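Local coordinates for protein kallikrein-10 (Homo sapiens, PDB 5LPE) that is a secreted, zymogen-like serine peptidase of the kallikrein subfamily that is inhibited by zinc and has a tumour-suppressor role in breast and prostate cancer, at residues R69-V74 and K100-V105; V19-G24 and L50-G55; S149-L154 and A174-G179; K157-F162 and Q212-Y217. All coordinates share one frame; numbering follows the deposited sequence.

Contact 1: R69-V74 and K100-V105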
loop_
_atom_site.group_PDB
_atom_site.type_symbol
_atom_site.label_atom_id
_atom_site.label_comp_id
_atom_site.label_asym_id
_atom_site.label_seq_id
_atom_site.Cartn_x
_atom_site.Cartn_y
_atom_site.Cartn_z
ATOM N N ARG A 69 -16.204 8.202 -2.504
ATOM C CA ARG A 69 -16.455 7.402 -1.326
ATOM C C ARG A 69 -16.615 5.964 -1.720
ATOM O O ARG A 69 -16.845 5.634 -2.882
ATOM C CB ARG A 69 -17.699 7.830 -0.603
ATOM C CG ARG A 69 -17.512 9.150 -0.123
ATOM C CD ARG A 69 -18.758 9.593 0.385
ATOM N NE ARG A 69 -19.277 10.597 -0.501
ATOM C CZ ARG A 69 -20.088 11.530 -0.065
ATOM N NH1 ARG A 69 -20.521 12.486 -0.883
ATOM N NH2 ARG A 69 -20.313 11.577 1.248
ATOM N N THR A 70 -16.524 5.115 -0.721
ATOM C CA THR A 70 -16.535 3.693 -0.972
ATOM C C THR A 70 -17.917 3.132 -0.654
ATOM O O THR A 70 -18.666 3.678 0.162
ATOM C CB THR A 70 -15.417 3.003 -0.178
ATOM O OG1 THR A 70 -15.614 3.213 1.212
ATOM C CG2 THR A 70 -14.086 3.627 -0.546
ATOM N N THR A 71 -18.297 2.107 -1.404
ATOM C CA THR A 71 -19.493 1.334 -1.109
ATOM C C THR A 71 -19.096 -0.094 -0.763
ATOM O O THR A 71 -19.105 -0.470 0.411
ATOM C CB THR A 71 -20.454 1.372 -2.294
ATOM O OG1 THR A 71 -19.725 1.069 -3.491
ATOM C CG2 THR A 71 -21.063 2.750 -2.431
ATOM N N ARG A 72 -18.707 -0.891 -1.750
ATOM C CA ARG A 72 -18.288 -2.257 -1.472
ATOM C C ARG A 72 -16.905 -2.251 -0.853
ATOM O O ARG A 72 -16.004 -1.533 -1.304
ATOM C CB ARG A 72 -18.310 -3.100 -2.743
ATOM C CG ARG A 72 -19.707 -3.273 -3.323
ATOM C CD ARG A 72 -19.678 -4.259 -4.445
ATOM N NE ARG A 72 -19.284 -5.577 -3.982
ATOM C CZ ARG A 72 -18.756 -6.506 -4.772
ATOM N NH1 ARG A 72 -18.558 -6.240 -6.061
ATOM N NH2 ARG A 72 -18.426 -7.698 -4.274
ATOM N N SER A 73 -16.757 -2.996 0.233
ATOM C CA SER A 73 -15.457 -3.204 0.855
ATOM C C SER A 73 -15.278 -4.697 1.052
ATOM O O SER A 73 -15.867 -5.274 1.971
ATOM C CB SER A 73 -15.387 -2.486 2.185
ATOM O OG SER A 73 -16.370 -3.045 3.024
ATOM N N VAL A 74 -14.407 -5.302 0.256
ATOM C CA VAL A 74 -14.243 -6.745 0.249
ATOM C C VAL A 74 -12.924 -7.055 0.945
ATOM O O VAL A 74 -11.834 -6.781 0.428
ATOM C CB VAL A 74 -14.302 -7.315 -1.173
ATOM C CG1 VAL A 74 -14.142 -8.822 -1.152
ATOM C CG2 VAL A 74 -15.630 -6.939 -1.808
ATOM N N LYS A 100 -14.479 -0.370 -3.135
ATOM C CA LYS A 100 -15.108 0.065 -4.369
ATOM C C LYS A 100 -15.504 1.534 -4.265
ATOM O O LYS A 100 -16.134 1.944 -3.289
ATOM C CB LYS A 100 -16.323 -0.791 -4.701
ATOM C CG LYS A 100 -16.772 -0.587 -6.142
ATOM C CD LYS A 100 -18.266 -0.673 -6.264
ATOM C CE LYS A 100 -18.657 -1.208 -7.621
ATOM N NZ LYS A 100 -17.884 -0.539 -8.677
ATOM N N LEU A 101 -15.136 2.324 -5.268
ATOM C CA LEU A 101 -15.524 3.731 -5.291
ATOM C C LEU A 101 -16.967 3.898 -5.777
ATOM O O LEU A 101 -17.417 3.226 -6.711
ATOM C CB LEU A 101 -14.571 4.544 -6.174
ATOM C CG LEU A 101 -13.082 4.506 -5.820
ATOM C CD1 LEU A 101 -12.285 5.560 -6.600
ATOM C CD2 LEU A 101 -12.875 4.658 -4.322
ATOM N N ALA A 102 -17.696 4.795 -5.111
ATOM C CA ALA A 102 -19.083 5.053 -5.475
ATOM C C ALA A 102 -19.189 5.360 -6.956
ATOM O O ALA A 102 -19.921 4.692 -7.691
ATOM C CB ALA A 102 -19.635 6.207 -4.636
ATOM N N ARG A 103 -18.408 6.327 -7.418
ATOM C CA ARG A 103 -18.347 6.712 -8.812
ATOM C C ARG A 103 -16.934 6.496 -9.350
ATOM O O ARG A 103 -15.950 6.694 -8.622
ATOM C CB ARG A 103 -18.754 8.184 -8.987
ATOM C CG ARG A 103 -20.114 8.522 -8.388
ATOM C CD ARG A 103 -20.492 9.990 -8.598
ATOM N NE ARG A 103 -19.914 10.905 -7.609
ATOM C CZ ARG A 103 -19.011 11.842 -7.891
ATOM N NH1 ARG A 103 -18.566 11.999 -9.135
ATOM N NH2 ARG A 103 -18.556 12.632 -6.930
ATOM N N PRO A 104 -16.808 6.096 -10.619
ATOM C CA PRO A 104 -15.480 5.835 -11.187
ATOM C C PRO A 104 -14.615 7.083 -11.218
ATOM O O PRO A 104 -15.099 8.208 -11.368
ATOM C CB PRO A 104 -15.783 5.353 -12.613
ATOM C CG PRO A 104 -17.228 5.015 -12.626
ATOM C CD PRO A 104 -17.881 5.878 -11.597
ATOM N N VAL A 105 -13.311 6.865 -11.074
ATOM C CA VAL A 105 -12.343 7.913 -11.344
ATOM C C VAL A 105 -12.377 8.251 -12.832
ATOM O O VAL A 105 -12.699 7.405 -13.675
ATOM C CB VAL A 105 -10.953 7.432 -10.890
ATOM C CG1 VAL A 105 -9.861 8.060 -11.704
ATOM C CG2 VAL A 105 -10.756 7.733 -9.433
#

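Contact 2: V19-G24 and L50-G55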
loop_
_atom_site.group_PDB
_atom_site.type_symbol
_atom_site.label_atom_id
_atom_site.label_comp_id
_atom_site.label_asym_id
_atom_site.label_seq_id
_atom_site.Cartn_x
_atom_site.Cartn_y
_atom_site.Cartn_z
ATOM N N VAL A 19 -3.611 7.086 -2.946
ATOM C CA VAL A 19 -4.962 7.299 -2.430
ATOM C C VAL A 19 -4.887 7.470 -0.921
ATOM O O VAL A 19 -4.264 6.655 -0.232
ATOM C CB VAL A 19 -5.913 6.132 -2.776
ATOM C CG1 VAL A 19 -7.273 6.354 -2.126
ATOM C CG2 VAL A 19 -6.068 5.967 -4.294
ATOM N N SER A 20 -5.527 8.519 -0.408
ATOM C CA SER A 20 -5.711 8.711 1.026
ATOM C C SER A 20 -7.140 8.344 1.395
ATOM O O SER A 20 -8.088 8.789 0.738
ATOM C CB SER A 20 -5.412 10.151 1.438
ATOM O OG SER A 20 -5.878 11.067 0.471
ATOM N N LEU A 21 -7.288 7.529 2.433
ATOM C CA LEU A 21 -8.587 7.054 2.888
ATOM C C LEU A 21 -8.920 7.727 4.206
ATOM O O LEU A 21 -8.098 7.745 5.130
ATOM C CB LEU A 21 -8.599 5.532 3.051
ATOM C CG LEU A 21 -8.542 4.715 1.770
ATOM C CD1 LEU A 21 -8.236 3.273 2.065
ATOM C CD2 LEU A 21 -9.857 4.830 1.035
ATOM N N PHE A 22 -10.120 8.275 4.297
ATOM C CA PHE A 22 -10.556 8.946 5.506
ATOM C C PHE A 22 -11.764 8.239 6.099
ATOM O O PHE A 22 -12.650 7.787 5.367
ATOM C CB PHE A 22 -10.890 10.405 5.235
ATOM C CG PHE A 22 -9.710 11.225 4.863
ATOM C CD1 PHE A 22 -9.303 11.316 3.548
ATOM C CD2 PHE A 22 -8.995 11.904 5.827
ATOM C CE1 PHE A 22 -8.200 12.075 3.200
ATOM C CE2 PHE A 22 -7.892 12.662 5.482
ATOM C CZ PHE A 22 -7.497 12.746 4.172
ATOM N N ASN A 23 -11.762 8.122 7.428
ATOM C CA ASN A 23 -12.941 7.793 8.223
ATOM C C ASN A 23 -13.389 9.056 8.949
ATOM O O ASN A 23 -12.560 9.780 9.513
ATOM C CB ASN A 23 -12.645 6.665 9.221
ATOM C CG ASN A 23 -13.827 6.370 10.148
ATOM O OD1 ASN A 23 -13.755 6.602 11.356
ATOM N ND2 ASN A 23 -14.921 5.865 9.576
ATOM N N GLY A 24 -14.692 9.323 8.925
ATOM C CA GLY A 24 -15.171 10.615 9.388
ATOM C C GLY A 24 -14.460 11.713 8.632
ATOM O O GLY A 24 -14.370 11.689 7.397
ATOM N N LEU A 50 -15.449 4.357 4.940
ATOM C CA LEU A 50 -14.294 5.096 4.450
ATOM C C LEU A 50 -14.664 5.937 3.237
ATOM O O LEU A 50 -15.691 5.720 2.587
ATOM C CB LEU A 50 -13.146 4.154 4.071
ATOM C CG LEU A 50 -12.400 3.449 5.196
ATOM C CD1 LEU A 50 -11.198 2.712 4.638
ATOM C CD2 LEU A 50 -11.981 4.444 6.262
ATOM N N TRP A 51 -13.799 6.903 2.928
ATOM C CA TRP A 51 -13.902 7.637 1.680
ATOM C C TRP A 51 -12.504 8.011 1.202
ATOM O O TRP A 51 -11.595 8.230 2.005
ATOM C CB TRP A 51 -14.804 8.873 1.819
ATOM C CG TRP A 51 -14.421 9.865 2.878
ATOM C CD1 TRP A 51 -14.729 9.805 4.210
ATOM C CD2 TRP A 51 -13.695 11.098 2.689
ATOM N NE1 TRP A 51 -14.219 10.909 4.863
ATOM C CE2 TRP A 51 -13.589 11.721 3.952
ATOM C CE3 TRP A 51 -13.120 11.727 1.580
ATOM C CZ2 TRP A 51 -12.924 12.938 4.137
ATOM C CZ3 TRP A 51 -12.459 12.947 1.770
ATOM C CH2 TRP A 51 -12.368 13.532 3.039
ATOM N N ALA A 52 -12.350 8.096 -0.118
ATOM C CA ALA A 52 -11.055 8.062 -0.783
ATOM C C ALA A 52 -10.797 9.361 -1.532
ATOM O O ALA A 52 -11.563 9.724 -2.434
ATOM C CB ALA A 52 -10.982 6.881 -1.753
ATOM N N ARG A 53 -9.704 10.040 -1.176
ATOM C CA ARG A 53 -9.182 11.161 -1.949
ATOM C C ARG A 53 -8.094 10.638 -2.877
ATOM O O ARG A 53 -7.084 10.107 -2.411
ATOM C CB ARG A 53 -8.623 12.256 -1.043
ATOM C CG ARG A 53 -8.479 13.587 -1.776
ATOM C CD ARG A 53 -7.896 14.708 -0.926
ATOM N NE ARG A 53 -6.632 15.175 -1.488
ATOM C CZ ARG A 53 -5.435 14.806 -1.039
ATOM N NH1 ARG A 53 -4.333 15.274 -1.620
ATOM N NH2 ARG A 53 -5.339 13.975 -0.005
ATOM N N VAL A 54 -8.291 10.786 -4.180
ATOM C CA VAL A 54 -7.375 10.198 -5.153
ATOM C C VAL A 54 -6.599 11.295 -5.868
ATOM O O VAL A 54 -7.062 12.426 -6.007
ATOM C CB VAL A 54 -8.113 9.299 -6.167
ATOM C CG1 VAL A 54 -8.793 8.152 -5.449
ATOM C CG2 VAL A 54 -9.116 10.100 -6.959
ATOM N N GLY A 55 -5.384 10.961 -6.286
ATOM C CA GLY A 55 -4.610 11.837 -7.149
ATOM C C GLY A 55 -3.608 12.805 -6.542
ATOM O O GLY A 55 -3.850 13.456 -5.514
#

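Contact 3: S149-L154 and A174-G179. With SO4 (sulfate ion), chain D.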
loop_
_atom_site.group_PDB
_atom_site.type_symbol
_atom_site.label_atom_id
_atom_site.label_comp_id
_atom_site.label_asym_id
_atom_site.label_seq_id
_atom_site.Cartn_x
_atom_site.Cartn_y
_atom_site.Cartn_z
ATOM N N SER A 149 11.012 7.157 -0.855
ATOM C CA SER A 149 12.161 6.475 -0.275
ATOM C C SER A 149 12.344 5.168 -1.029
ATOM O O SER A 149 11.369 4.443 -1.268
ATOM C CB SER A 149 11.975 6.185 1.216
ATOM O OG SER A 149 11.319 7.244 1.889
ATOM N N SER A 150 13.579 4.884 -1.422
ATOM C CA SER A 150 13.878 3.634 -2.093
ATOM C C SER A 150 14.023 2.526 -1.066
ATOM O O SER A 150 14.366 2.751 0.095
ATOM C CB SER A 150 15.137 3.762 -2.957
ATOM O OG SER A 150 16.189 4.314 -2.197
ATOM N N ILE A 151 13.709 1.318 -1.491
ATOM C CA ILE A 151 13.590 0.205 -0.563
ATOM C C ILE A 151 14.143 -1.017 -1.257
ATOM O O ILE A 151 14.022 -1.161 -2.476
ATOM C CB ILE A 151 12.111 0.018 -0.094
ATOM C CG1 ILE A 151 12.025 -0.044 1.429
ATOM C CG2 ILE A 151 11.518 -1.216 -0.699
ATOM C CD1 ILE A 151 10.654 0.267 1.999
ATOM N N THR A 152 14.718 -1.903 -0.459
ATOM C CA THR A 152 15.368 -3.109 -0.951
ATOM C C THR A 152 14.592 -4.324 -0.491
ATOM O O THR A 152 14.423 -4.526 0.708
ATOM C CB THR A 152 16.822 -3.195 -0.468
ATOM O OG1 THR A 152 17.534 -2.015 -0.887
ATOM C CG2 THR A 152 17.498 -4.437 -1.014
ATOM N N ILE A 153 14.112 -5.123 -1.435
ATOM C CA ILE A 153 13.431 -6.345 -1.036
ATOM C C ILE A 153 14.441 -7.228 -0.318
ATOM O O ILE A 153 15.529 -7.500 -0.833
ATOM C CB ILE A 153 12.815 -7.070 -2.243
ATOM C CG1 ILE A 153 11.862 -6.168 -3.029
ATOM C CG2 ILE A 153 12.109 -8.339 -1.777
ATOM C CD1 ILE A 153 10.637 -5.769 -2.279
ATOM N N LEU A 154 14.102 -7.644 0.883
ATOM C CA LEU A 154 14.897 -8.603 1.618
ATOM C C LEU A 154 14.312 -9.985 1.401
ATOM O O LEU A 154 13.258 -10.156 0.787
ATOM C CB LEU A 154 14.936 -8.254 3.104
ATOM C CG LEU A 154 15.409 -6.841 3.433
ATOM C CD1 LEU A 154 15.475 -6.669 4.945
ATOM C CD2 LEU A 154 16.760 -6.563 2.774
ATOM N N ALA A 174 10.604 -5.213 3.298
ATOM C CA ALA A 174 11.241 -4.176 2.502
ATOM C C ALA A 174 12.249 -3.447 3.376
ATOM O O ALA A 174 11.869 -2.769 4.330
ATOM C CB ALA A 174 10.198 -3.215 1.961
ATOM N N GLY A 175 13.537 -3.620 3.088
ATOM C CA GLY A 175 14.558 -2.882 3.812
ATOM C C GLY A 175 14.636 -1.445 3.342
ATOM O O GLY A 175 14.792 -1.179 2.147
ATOM N N LEU A 176 14.586 -0.518 4.288
ATOM C CA LEU A 176 14.716 0.911 4.036
ATOM C C LEU A 176 16.158 1.308 4.263
ATOM O O LEU A 176 16.813 0.778 5.156
ATOM C CB LEU A 176 13.821 1.706 4.981
ATOM C CG LEU A 176 13.350 3.108 4.632
ATOM C CD1 LEU A 176 12.615 3.093 3.322
ATOM C CD2 LEU A 176 12.423 3.584 5.738
ATOM N N ASP A 177 16.666 2.234 3.473
ATOM C CA ASP A 177 18.068 2.568 3.648
ATOM C C ASP A 177 18.276 3.343 4.952
ATOM O O ASP A 177 17.375 4.031 5.445
ATOM C CB ASP A 177 18.584 3.323 2.426
ATOM C CG ASP A 177 18.324 2.552 1.129
ATOM O OD1 ASP A 177 17.963 1.344 1.210
ATOM O OD2 ASP A 177 18.472 3.150 0.034
ATOM N N ARG A 178 19.483 3.189 5.519
ATOM C CA ARG A 178 19.836 3.740 6.827
ATOM C C ARG A 178 19.619 5.243 6.869
ATOM O O ARG A 178 19.704 5.935 5.851
ATOM C CB ARG A 178 21.306 3.453 7.159
ATOM C CG ARG A 178 21.592 2.045 7.642
ATOM C CD ARG A 178 20.796 1.669 8.894
ATOM N NE ARG A 178 21.375 2.242 10.101
ATOM C CZ ARG A 178 22.437 1.741 10.721
ATOM N NH1 ARG A 178 23.032 0.653 10.238
ATOM N NH2 ARG A 178 22.905 2.326 11.820
ATOM N N GLY A 179 19.326 5.758 8.055
ATOM C CA GLY A 179 19.069 7.173 8.143
ATOM C C GLY A 179 17.699 7.612 7.674
ATOM O O GLY A 179 17.361 8.786 7.843
HETATM S S SO4 D . 19.389 4.459 11.749
HETATM O O1 SO4 D . 19.083 5.814 12.259
HETATM O O2 SO4 D . 18.991 3.451 12.756
HETATM O O3 SO4 D . 18.640 4.225 10.493
HETATM O O4 SO4 D . 20.841 4.346 11.484
#

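Contact 4: K157-F162 and Q212-Y217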
loop_
_atom_site.group_PDB
_atom_site.type_symbol
_atom_site.label_atom_id
_atom_site.label_comp_id
_atom_site.label_asym_id
_atom_site.label_seq_id
_atom_site.Cartn_x
_atom_site.Cartn_y
_atom_site.Cartn_z
ATOM N N LYS A 157 13.539 -14.503 5.064
ATOM C CA LYS A 157 14.519 -15.225 5.856
ATOM C C LYS A 157 15.069 -14.284 6.915
ATOM O O LYS A 157 14.926 -14.535 8.115
ATOM C CB LYS A 157 15.635 -15.765 4.942
ATOM C CG LYS A 157 15.193 -16.877 3.993
ATOM C CD LYS A 157 15.699 -16.638 2.582
ATOM C CE LYS A 157 16.959 -17.428 2.314
ATOM N NZ LYS A 157 18.160 -16.562 2.258
ATOM N N GLU A 158 15.709 -13.198 6.469
ATOM C CA GLU A 158 16.283 -12.221 7.382
ATOM C C GLU A 158 15.235 -11.275 7.954
ATOM O O GLU A 158 15.576 -10.403 8.764
ATOM C CB GLU A 158 17.391 -11.463 6.663
ATOM C CG GLU A 158 18.396 -10.765 7.574
ATOM C CD GLU A 158 18.363 -9.276 7.384
ATOM O OE1 GLU A 158 17.813 -8.840 6.353
ATOM O OE2 GLU A 158 18.859 -8.539 8.256
ATOM N N CYS A 159 13.971 -11.428 7.553
ATOM C CA CYS A 159 12.881 -10.836 8.313
ATOM C C CYS A 159 12.467 -11.702 9.488
ATOM O O CYS A 159 11.884 -11.188 10.449
ATOM C CB CYS A 159 11.681 -10.591 7.412
ATOM S SG CYS A 159 10.901 -9.023 7.746
ATOM N N GLU A 160 12.756 -13.003 9.427
ATOM C CA GLU A 160 12.582 -13.868 10.583
ATOM C C GLU A 160 13.608 -13.546 11.660
ATOM O O GLU A 160 13.414 -13.918 12.821
ATOM C CB GLU A 160 12.687 -15.335 10.151
ATOM C CG GLU A 160 11.864 -16.318 10.977
ATOM C CD GLU A 160 12.579 -16.817 12.225
ATOM O OE1 GLU A 160 11.897 -17.398 13.094
ATOM O OE2 GLU A 160 13.814 -16.642 12.343
ATOM N N VAL A 161 14.686 -12.850 11.292
ATOM C CA VAL A 161 15.659 -12.390 12.270
ATOM C C VAL A 161 15.087 -11.243 13.090
ATOM O O VAL A 161 15.196 -11.223 14.321
ATOM C CB VAL A 161 16.962 -11.993 11.556
ATOM C CG1 VAL A 161 17.786 -11.025 12.405
ATOM C CG2 VAL A 161 17.769 -13.235 11.221
ATOM N N PHE A 162 14.450 -10.280 12.435
ATOM C CA PHE A 162 13.886 -9.162 13.175
ATOM C C PHE A 162 12.580 -9.525 13.858
ATOM O O PHE A 162 12.235 -8.920 14.882
ATOM C CB PHE A 162 13.665 -7.982 12.248
ATOM C CG PHE A 162 14.922 -7.403 11.728
ATOM C CD1 PHE A 162 15.517 -7.917 10.580
ATOM C CD2 PHE A 162 15.527 -6.348 12.392
ATOM C CE1 PHE A 162 16.687 -7.382 10.100
ATOM C CE2 PHE A 162 16.704 -5.805 11.917
ATOM C CZ PHE A 162 17.287 -6.322 10.767
ATOM N N GLN A 212 16.624 0.526 10.834
ATOM C CA GLN A 212 17.235 -0.790 10.937
ATOM C C GLN A 212 16.203 -1.901 10.776
ATOM O O GLN A 212 16.510 -2.940 10.184
ATOM C CB GLN A 212 18.008 -0.896 12.259
ATOM C CG GLN A 212 19.222 0.067 12.309
ATOM C CD GLN A 212 20.310 -0.305 13.335
ATOM O OE1 GLN A 212 20.327 -1.407 13.877
ATOM N NE2 GLN A 212 21.223 0.630 13.597
ATOM N N HIS A 213 14.945 -1.686 11.249
ATOM C CA HIS A 213 14.049 -2.822 11.038
ATOM C C HIS A 213 13.276 -2.673 9.720
ATOM O O HIS A 213 12.853 -1.566 9.369
ATOM C CB HIS A 213 13.064 -2.945 12.189
ATOM C CG HIS A 213 12.160 -1.767 12.324
ATOM N ND1 HIS A 213 12.613 -0.524 12.705
ATOM C CD2 HIS A 213 10.833 -1.627 12.092
ATOM C CE1 HIS A 213 11.600 0.327 12.724
ATOM N NE2 HIS A 213 10.509 -0.316 12.350
ATOM N N PRO A 214 13.096 -3.771 8.979
ATOM C CA PRO A 214 12.279 -3.729 7.766
ATOM C C PRO A 214 10.789 -3.787 8.059
ATOM O O PRO A 214 10.340 -4.314 9.079
ATOM C CB PRO A 214 12.726 -4.986 7.013
ATOM C CG PRO A 214 12.963 -5.945 8.108
ATOM C CD PRO A 214 13.667 -5.115 9.179
ATOM N N ALA A 215 10.017 -3.246 7.126
ATOM C CA ALA A 215 8.575 -3.329 7.234
ATOM C C ALA A 215 8.083 -4.597 6.561
ATOM O O ALA A 215 8.806 -5.262 5.824
ATOM C CB ALA A 215 7.905 -2.110 6.599
ATOM N N VAL A 216 6.801 -4.874 6.748
ATOM C CA VAL A 216 6.198 -6.122 6.316
ATOM C C VAL A 216 5.040 -5.760 5.404
ATOM O O VAL A 216 4.056 -5.151 5.846
ATOM C CB VAL A 216 5.742 -6.989 7.496
ATOM C CG1 VAL A 216 4.964 -8.210 6.996
ATOM C CG2 VAL A 216 6.937 -7.427 8.307
ATOM N N TYR A 217 5.164 -6.122 4.129
ATOM C CA TYR A 217 4.176 -5.831 3.107
ATOM C C TYR A 217 3.497 -7.119 2.668
ATOM O O TYR A 217 4.107 -8.197 2.667
ATOM C CB TYR A 217 4.815 -5.163 1.899
ATOM C CG TYR A 217 5.287 -3.755 2.142
ATOM C CD1 TYR A 217 6.492 -3.500 2.792
ATOM C CD2 TYR A 217 4.548 -2.672 1.676
ATOM C CE1 TYR A 217 6.927 -2.203 3.001
ATOM C CE2 TYR A 217 4.975 -1.358 1.873
ATOM C CZ TYR A 217 6.168 -1.126 2.539
ATOM O OH TYR A 217 6.597 0.182 2.750
#

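Contact 1: R69-V74 and K100-V105
Three backbone hydrogen bonds join Arg69-Val74 to Lys100-Val105, antiparallel. Ala102 N gives to Arg69 O at 2.5 Å, nearly along the C=O axis. Lys100 is gripped twice. Its N reaches Arg72 O at 2.7 Å and is almost straight (170°), and its O takes Thr71 N at 2.9 Å. Thr71 and Arg72 thus both face Lys100, consistent with a classic-type beta bulge. The negative psi of Thr71 (-74°) breaks the extended run.

Side-chain van der Waals contacts are few. Arg72 CB meets Lys100 CB at 3.6 Å, and the two chains cross obliquely. Thr71 and Lys100 run side by side, with Thr71 OG1 3.6 Å from Lys100 CD. Thr70 and Leu101 diverge, so just the CG2 and CD2 methyls touch, at 4.1 Å.

Among the polar ends, Arg72 NH1 and Lys100 NZ stay 6.3 Å apart, which would limit repulsion. Thr70 OG1 turns elsewhere and bonds Leu50 O.

The contact lies at the surface of the first beta-barrel, where strands 66-75 and 97-101 are neighbours. Strand 38-41 continues the sheet beyond 97-101. Strand 51-54 adjoins 66-75, and its Ala52 packs on Leu101.

Contact 2: V19-G24 and L50-G55
Phe22 and Trp51 form an offset (parallel-displaced) stack. Their six-membered rings are 4.7 Å apart between centroids and tilted by 24°. The bump is Phe22 CB, which sits over one face of the indole, 3.6 Å from the centroid of the five-membered ring. Trp51 CG takes the crowded position between backbone N and carbonyl carbon (chi1 57°), which helps swing the indole across to Phe22. At the indole edge, NE1 gives a straight, in-plane hydrogen bond to Gly24 O at 2.7 Å. An alanine in place of Trp51 would lose the stack and this bond, and would probably leave the Phe22 ring and the turn at Gly24 less well held.

Strands 18-23 and 51-54 are the two ends of the sheet order, and their antiparallel pairing closes the first barrel of the trypsin fold. Phe22 with Trp51 and Ser20 with Arg53 are the hydrogen-bonded pairs.

The opposite face, toward Leu99 and Leu101, is aliphatic. Ala52 has only a methyl, and the larger Leu21 and Val19 pack over it. Leu21 CD2 lies 3.6 Å and Val19 CG1 3.8 Å from Ala52 CB. Val19 CG2 meets Val54 CG1 alongside, at 3.7 Å. Leu50 crosses Leu21 at about a right angle, CD1 to CD1.

Contact 3: S149-L154 and A174-G179
The guanidinium of Arg178 meets a sulfate ion at its edge. Sulfate O4 lies in the guanidinium plane and takes bonds from NE at 2.6 Å and from NH2 at 2.9 Å. Gly179 N gives to sulfate O3, and Ser210 OG and Ala211 N also bind the ion, which probably comes from the crystallisation liquor. The other flat group, the Asp177 carboxylate, turns OD2 toward Ser150 OG for a weak hydrogen bond at 3.4 Å.

Strands 147-153 and 171-176 are antiparallel neighbours in the second barrel of the chymotrypsin-like fold. Thr152 and Gly175 form the hydrogen-bonded pair between them. Thr152 N reaches Gly175 O at 2.7 Å, almost straight (170°). In the return bond Gly175 N lies above the carbonyl plane of Thr152, 25° out of it.

Ile151, Ala174 and Leu176 share one face of the sheet. Ile151 straddles the Ala174 methyl: Ile151 CD1 lies 3.5 Å and Ile151 CG2 3.6 Å from Ala174 CB. Ile151 CD1 also meets Leu176 CD1, at 3.7 Å. Tyr217 of the adjacent strand 215-219 and Leu191 of strand 190-193 pack on Ile151 and Ala174. On the face of Thr152, Leu154 CG comes up to Gly175 N.

Contact 4: K157-F162 and Q212-Y217
This is an apolar contact with no hydrogen bond between its segments. It packs a short, weakly bonded helix, 159-162, against the loop that enters strand 215-219 of the second barrel. Pro214 is the centre of it and meets two side chains through two ring atoms.

Pro214 CD sits over the middle of one face of the Phe162 ring, 3.6 Å from its centroid and only 13° off the ring normal. This is a well-centred CH-pi contact. Phe162 CG is anti to its own carbonyl carbon (chi1 -67°), and CB already points toward the other segment, so one face of the ring is presented to Pro214 CD. Gln212 O approaches Phe162 CE2 obliquely at 3.4 Å. Glu158 O lies at the ring edge, in plane. A serine in place of Phe162 would lose the ring that lies on Pro214, and would probably loosen the helix on the loop.

Pro214 CG turns to Cys159 SG, 3.7 Å away. Val216 CG2 touches the same sulfur more loosely, at 4.3 Å. Cys159 is tied to Cys173 by a disulfide, so the sulfur is fixed on strand 171-176 as well. The imidazole of His213 turns elsewhere, and its NE2 bonds Val205 O.

Val216 comes within about 7 Å of Asp95, side chain to side chain. Asp95 is a zinc ligand and probably a charge-relay residue. The short helix, its disulfide and the strand 215-219 that follows Pro214 are features of the trypsin fold. As in other trypsin-like proteases, this strand probably lines the S1 specificity pocket.

Overall arrangement
The four contacts divide between the two six-stranded antiparallel barrels of the trypsin fold. Contacts 1 and 2 belong to the first barrel, with centres about 11 Å apart. They touch through the neighbouring strands 51-54 and 66-75. Contacts 3 and 4 belong to the second barrel, also about 11 Å apart, and share neighbouring strands 171-176 and 215-219. Between the pairs the centres lie about 26 to 33 Å apart, on opposite sides of the chain's centre. Contact 2 closes before contact 1 opens, and both precede the second pair. The segments of contacts 3 and 4 alternate along the chain. The catalytic residues of this fold lie between the barrels, so each pair belongs to one half.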